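DNA excision repair protein ERCC-6-like (Homo sapiens, PDB 5JNO) acts as an ATP-dependent DNA translocase and tension sensor on stretched, catenated DNA until its resolution in anaphase. Local coordinates at residues Y15-K20 / L34-A38. Sequence-based numbering, arbitrary orientation.
Sequences YVKEAK and LFNLA
Ala19 and Tyr15 of helix 6-25 pack against Leu34, Phe35, Leu37 and Ala38 of helix 28-41, joining the antiparallel helix pair of the first tetratricopeptide (TPR) repeat, held in this N-terminal piece of the protein. The local axes approach to 8.3 Å at 159° between their directions, a closeness that suits alanine: Ala19 and Leu34 bring their CA atoms within 5.3 Å of each other.

Two CH-pi contacts engage the aromatic rings. The methyl of Ala19 stands almost on the normal of the Phe35 ring, its CB 3.3 Å from the centroid and just 4° off that normal, which leaves all six ring carbons nearly equidistant. The short alanine lets the ring lie flat against helix 6-25. Tyr15 receives Leu37 differently: CB of Leu37 lies over one face but offset toward the rim, beside CD2 and CE2. Tyr15 CG, anti to the carbonyl carbon (chi1 -68°), sets the ring beside Leu34 and Leu37.

Aliphatic contacts fill the remainder. The branched end of Leu34 serves two neighbours, CD2 meeting Tyr15 CD1 at 3.9 Å and CD1 touching CB of Glu18, the aliphatic base of a side chain whose carboxylate lies farther out. Thr23 of helix 6-25 and Arg50, beyond helix 45-48, also touch Phe35. Ala38, a small residue, meets CB of Tyr15 and CG2 of Val16, the latter 4.0 Å from Ala38 CB.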
ATOM      1  N   TYR B  15     -11.992  -1.074  -3.727  1.00 50.37           N
ATOM      2  CA  TYR B  15     -12.217  -0.093  -4.792  1.00 50.63           C
ATOM      3  C   TYR B  15     -11.287  -0.281  -5.967  1.00 50.46           C
ATOM      4  O   TYR B  15     -11.750  -0.311  -7.104  1.00 51.69           O
ATOM      5  CB  TYR B  15     -12.123   1.353  -4.283  1.00 47.83           C
ATOM      6  CG  TYR B  15     -13.234   1.759  -3.337  1.00 50.37           C
ATOM      7  CD1 TYR B  15     -14.528   1.220  -3.440  1.00 58.67           C
ATOM      8  CD2 TYR B  15     -13.005   2.712  -2.343  1.00 53.68           C
ATOM      9  CE1 TYR B  15     -15.544   1.614  -2.583  1.00 62.66           C
ATOM     10  CE2 TYR B  15     -14.004   3.090  -1.459  1.00 55.15           C
ATOM     11  CZ  TYR B  15     -15.266   2.542  -1.589  1.00 64.25           C
ATOM     12  OH  TYR B  15     -16.259   2.937  -0.744  1.00 72.15           O
ATOM     13  N   VAL B  16      -9.997  -0.449  -5.711  1.00 46.07           N
ATOM     14  CA  VAL B  16      -9.036  -0.689  -6.794  1.00 46.55           C
ATOM     15  C   VAL B  16      -9.309  -2.018  -7.473  1.00 49.11           C
ATOM     16  O   VAL B  16      -9.270  -2.078  -8.696  1.00 48.82           O
ATOM     17  CB  VAL B  16      -7.558  -0.630  -6.312  1.00 47.56           C
ATOM     18  CG1 VAL B  16      -6.566  -1.098  -7.376  1.00 45.01           C
ATOM     19  CG2 VAL B  16      -7.228   0.787  -5.893  1.00 49.07           C
ATOM     20  N   LYS B  17      -9.561  -3.080  -6.702  1.00 49.04           N
ATOM     21  CA  LYS B  17      -9.856  -4.372  -7.309  1.00 52.51           C
ATOM     22  C   LYS B  17     -11.045  -4.255  -8.299  1.00 52.65           C
ATOM     23  O   LYS B  17     -10.983  -4.778  -9.407  1.00 52.63           O
ATOM     24  CB  LYS B  17     -10.181  -5.423  -6.261  1.00 53.91           C
ATOM     25  CG  LYS B  17     -10.360  -6.823  -6.841  1.00 59.75           C
ATOM     26  CD  LYS B  17     -11.020  -7.779  -5.852  1.00 71.38           C
ATOM     27  CE  LYS B  17     -10.965  -9.244  -6.310  1.00 80.36           C
ATOM     28  NZ  LYS B  17      -9.760  -9.977  -5.808  1.00 85.53           N
ATOM     29  N   GLU B  18     -12.104  -3.582  -7.864  1.00 52.99           N
ATOM     30  CA  GLU B  18     -13.342  -3.447  -8.656  1.00 59.84           C
ATOM     31  C   GLU B  18     -13.175  -2.478  -9.821  1.00 58.93           C
ATOM     32  O   GLU B  18     -13.743  -2.698 -10.886  1.00 59.51           O
ATOM     33  CB  GLU B  18     -14.521  -3.025  -7.775  1.00 58.06           C
ATOM     34  CG  GLU B  18     -15.071  -4.181  -6.950  1.00 63.19           C
ATOM     35  CD  GLU B  18     -15.920  -3.748  -5.765  1.00 66.22           C
ATOM     36  OE1 GLU B  18     -16.124  -2.529  -5.570  1.00 65.78           O
ATOM     37  OE2 GLU B  18     -16.374  -4.641  -5.008  1.00 69.42           O
ATOM     38  N   ALA B  19     -12.386  -1.423  -9.621  1.00 58.62           N
ATOM     39  CA  ALA B  19     -12.074  -0.498 -10.708  1.00 58.03           C
ATOM     40  C   ALA B  19     -11.297  -1.184 -11.825  1.00 59.19           C
ATOM     41  O   ALA B  19     -11.560  -0.924 -13.003  1.00 56.39           O
ATOM     42  CB  ALA B  19     -11.333   0.722 -10.201  1.00 53.73           C
ATOM     43  N   LYS B  20     -10.369  -2.074 -11.460  1.00 57.09           N
ATOM     44  CA  LYS B  20      -9.660  -2.878 -12.458  1.00 59.50           C
ATOM     45  C   LYS B  20     -10.587  -3.821 -13.224  1.00 60.95           C
ATOM     46  O   LYS B  20     -10.467  -3.932 -14.434  1.00 57.63           O
ATOM     47  CB  LYS B  20      -8.521  -3.667 -11.830  1.00 60.01           C
ATOM     48  CG  LYS B  20      -7.354  -2.774 -11.476  1.00 63.46           C
ATOM     49  CD  LYS B  20      -6.255  -3.556 -10.802  1.00 69.74           C
ATOM     50  CE  LYS B  20      -5.093  -2.640 -10.459  1.00 75.84           C
ATOM     51  NZ  LYS B  20      -3.953  -3.423  -9.900  1.00 82.19           N
ATOM     52  N   LEU B  34     -14.947   4.437  -9.109  1.00 56.73           N
ATOM     53  CA  LEU B  34     -14.229   3.628  -8.097  1.00 58.00           C
ATOM     54  C   LEU B  34     -12.771   4.064  -7.860  1.00 56.64           C
ATOM     55  O   LEU B  34     -12.369   4.278  -6.700  1.00 55.02           O
ATOM     56  CB  LEU B  34     -14.283   2.143  -8.443  1.00 57.48           C
ATOM     57  CG  LEU B  34     -15.673   1.514  -8.380  1.00 60.02           C
ATOM     58  CD1 LEU B  34     -15.627   0.125  -8.995  1.00 63.30           C
ATOM     59  CD2 LEU B  34     -16.200   1.445  -6.955  1.00 63.39           C
ATOM     60  N   PHE B  35     -11.993   4.235  -8.933  1.00 52.29           N
ATOM     61  CA  PHE B  35     -10.668   4.833  -8.792  1.00 51.70           C
ATOM     62  C   PHE B  35     -10.697   6.161  -8.036  1.00 56.10           C
ATOM     63  O   PHE B  35      -9.781   6.447  -7.283  1.00 59.03           O
ATOM     64  CB  PHE B  35      -9.946   5.018 -10.128  1.00 51.63           C
ATOM     65  CG  PHE B  35      -9.402   3.741 -10.715  1.00 52.30           C
ATOM     66  CD1 PHE B  35      -8.532   2.913  -9.980  1.00 52.97           C
ATOM     67  CD2 PHE B  35      -9.700   3.380 -12.037  1.00 51.86           C
ATOM     68  CE1 PHE B  35      -8.020   1.739 -10.546  1.00 53.09           C
ATOM     69  CE2 PHE B  35      -9.192   2.207 -12.604  1.00 51.31           C
ATOM     70  CZ  PHE B  35      -8.352   1.387 -11.863  1.00 54.50           C
ATOM     71  N   ASN B  36     -11.730   6.973  -8.216  1.00 54.75           N
ATOM     72  CA  ASN B  36     -11.806   8.236  -7.477  1.00 56.31           C
ATOM     73  C   ASN B  36     -12.066   8.087  -6.005  1.00 54.71           C
ATOM     74  O   ASN B  36     -11.547   8.866  -5.219  1.00 57.13           O
ATOM     75  CB  ASN B  36     -12.867   9.158  -8.078  1.00 60.95           C
ATOM     76  CG  ASN B  36     -12.307   9.984  -9.198  1.00 62.93           C
ATOM     77  OD1 ASN B  36     -11.483  10.870  -8.962  1.00 62.80           O
ATOM     78  ND2 ASN B  36     -12.701   9.675 -10.420  1.00 64.32           N
ATOM     79  N   LEU B  37     -12.911   7.127  -5.644  1.00 53.81           N
ATOM     80  CA  LEU B  37     -13.164   6.807  -4.238  1.00 57.53           C
ATOM     81  C   LEU B  37     -11.882   6.269  -3.553  1.00 54.96           C
ATOM     82  O   LEU B  37     -11.608   6.598  -2.395  1.00 57.70           O
ATOM     83  CB  LEU B  37     -14.307   5.796  -4.114  1.00 57.36           C
ATOM     84  CG  LEU B  37     -15.668   6.317  -4.557  1.00 60.55           C
ATOM     85  CD1 LEU B  37     -16.666   5.179  -4.699  1.00 61.55           C
ATOM     86  CD2 LEU B  37     -16.188   7.375  -3.595  1.00 62.86           C
ATOM     87  N   ALA B  38     -11.096   5.489  -4.293  1.00 53.36           N
ATOM     88  CA  ALA B  38      -9.751   5.083  -3.871  1.00 52.13           C
ATOM     89  C   ALA B  38      -8.778   6.260  -3.675  1.00 54.63           C
ATOM     90  O   ALA B  38      -8.115   6.369  -2.638  1.00 55.36           O
ATOM     91  CB  ALA B  38      -9.174   4.085  -4.860  1.00 51.37           C
TER